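PDB 6HB0: ABC transporter periplasmic-binding protein YtfQ from Mycobacterium smegmatis, which probably binds a sugar, most likely L-arabinofuranose, as the periplasmic receptor of an ABC transporter. Local coordinates for residues E46-N51 / L274-A279; R69-I72 / V78-F81. All coordinates share one frame; numbering follows the deposited sequence.

Interaction 1 of 2, residues E46-N51 / L274-A279; sequences EEAGVN and LAKKVA. With ZN (zinc ion), chain D.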
loop_
_atom_site.group_PDB
_atom_site.type_symbol
_atom_site.label_atom_id
_atom_site.label_comp_id
_atom_site.label_asym_id
_atom_site.label_seq_id
_atom_site.Cartn_x
_atom_site.Cartn_y
_atom_site.Cartn_z
ATOM N N GLU A 46 12.877 7.155 17.475
ATOM C CA GLU A 46 13.225 6.929 18.889
ATOM C C GLU A 46 14.049 5.645 19.018
ATOM O O GLU A 46 15.133 5.641 19.619
ATOM C CB GLU A 46 11.990 6.855 19.738
ATOM C CG GLU A 46 11.257 8.167 19.925
ATOM C CD GLU A 46 9.865 8.018 20.468
ATOM O OE1 GLU A 46 9.314 9.028 20.869
ATOM O OE2 GLU A 46 9.283 6.924 20.511
ATOM N N GLU A 47 13.601 4.568 18.393
ATOM C CA GLU A 47 14.375 3.321 18.409
ATOM C C GLU A 47 15.753 3.432 17.783
ATOM O O GLU A 47 16.709 2.793 18.265
ATOM C CB GLU A 47 13.630 2.173 17.732
ATOM C CG GLU A 47 12.290 1.708 18.324
ATOM C CD GLU A 47 12.129 1.836 19.835
ATOM O OE1 GLU A 47 11.796 0.906 20.594
ATOM O OE2 GLU A 47 12.247 2.993 20.279
ATOM N N ALA A 48 15.889 4.184 16.702
ATOM C CA ALA A 48 17.183 4.282 16.070
ATOM C C ALA A 48 18.086 5.369 16.642
ATOM O O ALA A 48 19.189 5.536 16.148
ATOM C CB ALA A 48 17.012 4.551 14.556
ATOM N N GLY A 49 17.620 6.147 17.600
ATOM C CA GLY A 49 18.419 7.243 18.102
ATOM C C GLY A 49 18.522 8.434 17.167
ATOM O O GLY A 49 19.479 9.199 17.239
ATOM N N VAL A 50 17.510 8.627 16.321
ATOM C CA VAL A 50 17.489 9.730 15.379
ATOM C C VAL A 50 16.669 10.869 15.955
ATOM O O VAL A 50 15.608 10.666 16.516
ATOM C CB VAL A 50 16.916 9.277 14.024
ATOM C CG1 VAL A 50 16.703 10.485 13.128
ATOM C CG2 VAL A 50 17.861 8.272 13.370
ATOM N N ASN A 51 17.184 12.077 15.841
ATOM C CA ASN A 51 16.478 13.245 16.279
ATOM C C ASN A 51 15.560 13.706 15.125
ATOM O O ASN A 51 16.025 14.263 14.134
ATOM C CB ASN A 51 17.493 14.320 16.678
ATOM C CG ASN A 51 16.837 15.618 17.035
ATOM O OD1 ASN A 51 15.681 15.628 17.460
ATOM N ND2 ASN A 51 17.533 16.732 16.793
ATOM N N LEU A 274 18.387 4.011 6.202
ATOM C CA LEU A 274 18.781 4.767 5.040
ATOM C C LEU A 274 19.243 6.178 5.361
ATOM O O LEU A 274 20.175 6.674 4.746
ATOM C CB LEU A 274 17.638 4.856 4.013
ATOM C CG LEU A 274 17.369 3.511 3.397
ATOM C CD1 LEU A 274 15.939 3.447 2.866
ATOM C CD2 LEU A 274 18.388 3.177 2.328
ATOM N N ALA A 275 18.591 6.836 6.299
ATOM C CA ALA A 275 19.014 8.168 6.692
ATOM C C ALA A 275 20.462 8.148 7.211
ATOM O O ALA A 275 21.298 8.970 6.827
ATOM C CB ALA A 275 18.081 8.728 7.724
ATOM N N LYS A 276 20.764 7.156 8.033
ATOM C CA LYS A 276 22.149 6.989 8.512
ATOM C C LYS A 276 23.131 6.747 7.370
ATOM O O LYS A 276 24.201 7.347 7.336
ATOM C CB LYS A 276 22.211 5.865 9.531
ATOM C CG LYS A 276 21.563 6.250 10.815
ATOM C CD LYS A 276 21.528 5.077 11.790
ATOM C CE LYS A 276 20.875 5.538 13.086
ATOM N NZ LYS A 276 20.551 4.377 13.952
ATOM N N LYS A 277 22.757 5.909 6.407
ATOM C CA LYS A 277 23.627 5.617 5.289
ATOM C C LYS A 277 23.888 6.856 4.458
ATOM O O LYS A 277 25.050 7.158 4.143
ATOM C CB LYS A 277 23.055 4.515 4.413
ATOM C CG LYS A 277 23.104 3.172 5.094
ATOM C CD LYS A 277 22.547 2.095 4.186
ATOM C CE LYS A 277 22.711 0.729 4.837
ATOM N NZ LYS A 277 21.984 -0.200 3.942
ATOM N N VAL A 278 22.825 7.589 4.099
ATOM C CA VAL A 278 23.034 8.720 3.212
ATOM C C VAL A 278 23.778 9.869 3.954
ATOM O O VAL A 278 24.551 10.577 3.350
ATOM C CB VAL A 278 21.736 9.202 2.506
ATOM C CG1 VAL A 278 21.185 8.092 1.650
ATOM C CG2 VAL A 278 20.719 9.725 3.485
ATOM N N ALA A 279 23.571 10.021 5.248
ATOM C CA ALA A 279 24.291 11.035 5.993
ATOM C C ALA A 279 25.808 10.724 6.027
ATOM O O ALA A 279 26.637 11.618 6.018
ATOM C CB ALA A 279 23.755 11.150 7.403
HETATM ZN ZN ZN D . 7.563 6.342 20.915
HETATM O O HOH W 1 5.659 6.408 19.741
#
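Ala48, Val50 and Lys276 bring together the C-terminal end of helix 38-48, with the turn that follows it, and the last turns of helix 269-279; the backbones stay well apart, 8.7 Å between CA of Val50 and CA of Lys276 where they come nearest. Lysine suits this gap because its long chain can cross it. With CG turned anti to its own carbonyl carbon (chi1 -71°) and every later torsion extended, the side chain of Lys276 stretches straight out to the other segment. There Lys276 NZ donates a hydrogen bond to Ala48 O, 2.8 Å away, in the carbonyl plane and on a lone pair, with a C=O...N angle of 134°. The ammonium thus sits at the carbonyl end of helix 38-48, where its charge should suit the negative end of the helix dipole. The methyl of Ala48 points to the lysine as well, Ala48 CB being 3.6 Å from Lys276 NZ, and is small enough to let the ammonium in beside the carbonyl. One carbon back from NZ, Lys276 CE crosses Val50 at a slant, 4.1 Å from Val50 CG2. Met272, one turn earlier on helix 269-279, also touches Ala48 and Val50.

Gly49 takes a positive phi of 74° as the chain leaves the helix, a conformation readily reached without a side chain; Gly49 N bonds back to Glu46 O at 3.2 Å. Glu46 OE2 binds a zinc ion, with water 1 and His318 and His322 of the C-terminal His tag as further ligands, so this site says little about sugar transport. The glycine turn is a Schellman motif, a classic helix C-terminus, here leading into edge strand 51-56 of an alpha/beta domain of the periplasmic binding protein fold.

Interaction 2 of 2, residues R69-I72 / V78-F81; sequences RSFI and VIAF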
loop_
_atom_site.group_PDB
_atom_site.type_symbol
_atom_site.label_atom_id
_atom_site.label_comp_id
_atom_site.label_asym_id
_atom_site.label_seq_id
_atom_site.Cartn_x
_atom_site.Cartn_y
_atom_site.Cartn_z
ATOM N N ARG A 69 12.491 23.983 2.957
ATOM C CA ARG A 69 13.383 25.129 3.075
ATOM C C ARG A 69 13.748 25.425 4.516
ATOM O O ARG A 69 14.891 25.742 4.795
ATOM C CB ARG A 69 12.740 26.378 2.468
ATOM C CG ARG A 69 12.594 26.257 0.979
ATOM C CD ARG A 69 12.047 27.497 0.336
ATOM N NE ARG A 69 12.331 27.359 -1.087
ATOM C CZ ARG A 69 11.520 27.741 -2.048
ATOM N NH1 ARG A 69 10.353 28.285 -1.752
ATOM N NH2 ARG A 69 11.872 27.556 -3.307
ATOM N N SER A 70 12.783 25.301 5.411
ATOM C CA SER A 70 13.058 25.511 6.820
ATOM C C SER A 70 14.007 24.436 7.373
ATOM O O SER A 70 14.931 24.748 8.153
ATOM C CB SER A 70 11.765 25.594 7.594
ATOM O OG SER A 70 12.002 25.394 8.962
ATOM N N PHE A 71 13.863 23.187 6.926
ATOM C CA PHE A 71 14.848 22.187 7.321
ATOM C C PHE A 71 16.237 22.526 6.834
ATOM O O PHE A 71 17.219 22.243 7.544
ATOM C CB PHE A 71 14.499 20.764 6.809
ATOM C CG PHE A 71 13.258 20.186 7.389
ATOM C CD1 PHE A 71 12.934 20.371 8.726
ATOM C CD2 PHE A 71 12.451 19.360 6.621
ATOM C CE1 PHE A 71 11.783 19.822 9.269
ATOM C CE2 PHE A 71 11.308 18.799 7.168
ATOM C CZ PHE A 71 10.968 19.032 8.496
ATOM N N ILE A 72 16.353 23.082 5.623
ATOM C CA ILE A 72 17.650 23.496 5.134
ATOM C C ILE A 72 18.228 24.573 6.056
ATOM O O ILE A 72 19.387 24.470 6.468
ATOM C CB ILE A 72 17.607 24.056 3.718
ATOM C CG1 ILE A 72 17.214 22.973 2.717
ATOM C CG2 ILE A 72 18.965 24.652 3.335
ATOM C CD1 ILE A 72 16.873 23.561 1.369
ATOM N N VAL A 78 19.599 15.159 7.137
ATOM C CA VAL A 78 18.853 14.435 6.109
ATOM C C VAL A 78 17.435 14.975 6.063
ATOM O O VAL A 78 16.862 15.326 7.073
ATOM C CB VAL A 78 18.775 12.920 6.439
ATOM C CG1 VAL A 78 18.105 12.136 5.315
ATOM C CG2 VAL A 78 20.169 12.363 6.692
ATOM N N ILE A 79 16.869 15.070 4.869
ATOM C CA ILE A 79 15.499 15.493 4.708
ATOM C C ILE A 79 14.757 14.337 4.016
ATOM O O ILE A 79 15.244 13.746 3.038
ATOM C CB ILE A 79 15.390 16.760 3.843
ATOM C CG1 ILE A 79 15.764 17.982 4.679
ATOM C CG2 ILE A 79 13.962 16.957 3.321
ATOM C CD1 ILE A 79 16.032 19.217 3.817
ATOM N N ALA A 80 13.599 13.999 4.548
ATOM C CA ALA A 80 12.743 13.056 3.905
ATOM C C ALA A 80 11.373 13.680 3.832
ATOM O O ALA A 80 10.987 14.461 4.693
ATOM C CB ALA A 80 12.706 11.749 4.673
ATOM N N PHE A 81 10.656 13.344 2.774
ATOM C CA PHE A 81 9.272 13.745 2.707
ATOM C C PHE A 81 8.462 12.823 1.832
ATOM O O PHE A 81 8.991 12.065 1.040
ATOM C CB PHE A 81 9.124 15.192 2.241
ATOM C CG PHE A 81 9.536 15.449 0.813
ATOM C CD1 PHE A 81 10.875 15.554 0.472
ATOM C CD2 PHE A 81 8.571 15.731 -0.167
ATOM C CE1 PHE A 81 11.261 15.843 -0.803
ATOM C CE2 PHE A 81 8.961 16.028 -1.457
ATOM C CZ PHE A 81 10.311 16.057 -1.780
#
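Ile79 reaches from strand 78-81 to helix 61-73 and meets Phe71 with CG1 and CD1 and Ile72 with CD1. Its CG1 lies anti to its own carbonyl carbon (chi1 -78°) and the chain runs on extended, which carries CD1 out to the helix. There Ile79 CD1 is 3.7 Å from Phe71 CB and, farther along, 4.1 Å from Ile72 CG1. Behind it, Ile79 CG1 touches the same Phe71 CB and approaches the ring at Phe71 CD2, 4.1 Å away, from an oblique direction. The two side chains therefore pass at a slant, and the root of the phenylalanine bears more of the contact than its ring does.

Strand 51-56, helix 61-73 and strand 78-81 form a beta-alpha-beta crossover, with strand 21-26 lying between the two parallel strands it joins. Strand 78-81 thus lies inside the sheet, bonded through its backbone to strand 21-26 on one side and to 103-106 on the other. A beta-branched isoleucine fits both the extended backbone and the apolar layer beneath the helix.

Ile72 CG1 also crosses Ile79 at a slant, and the Ile72 side chain touches Glu95 and Thr96 of helix 90-98. Thr96 meets Ile79 too, while Phe71 reaches Val76 in the connecting loop.

How the interactions relate
Interactions 1 and 2 belong to the same alpha/beta domain, with centres about 14 Å apart. Interaction 2 is local, joining helix 61-73 to the strand that comes next, whereas interaction 1 brings together segments 223 residues apart; along the chain, 69-72 and 78-81 both fall between 46-51 and 274-279. Strand 78-81 connects the two. Ile79 serves interaction 2, and its neighbour Val78, on the opposite face of the sheet, touches Ala275, Val278 and Ala279, with Val78 CG2 3.9 Å from Ala279 CB. Helices 61-73 and 269-279 thus cover the two faces, and a late helix completes the domain that the first strands begin, as expected where the chain crosses between two lobes more than once.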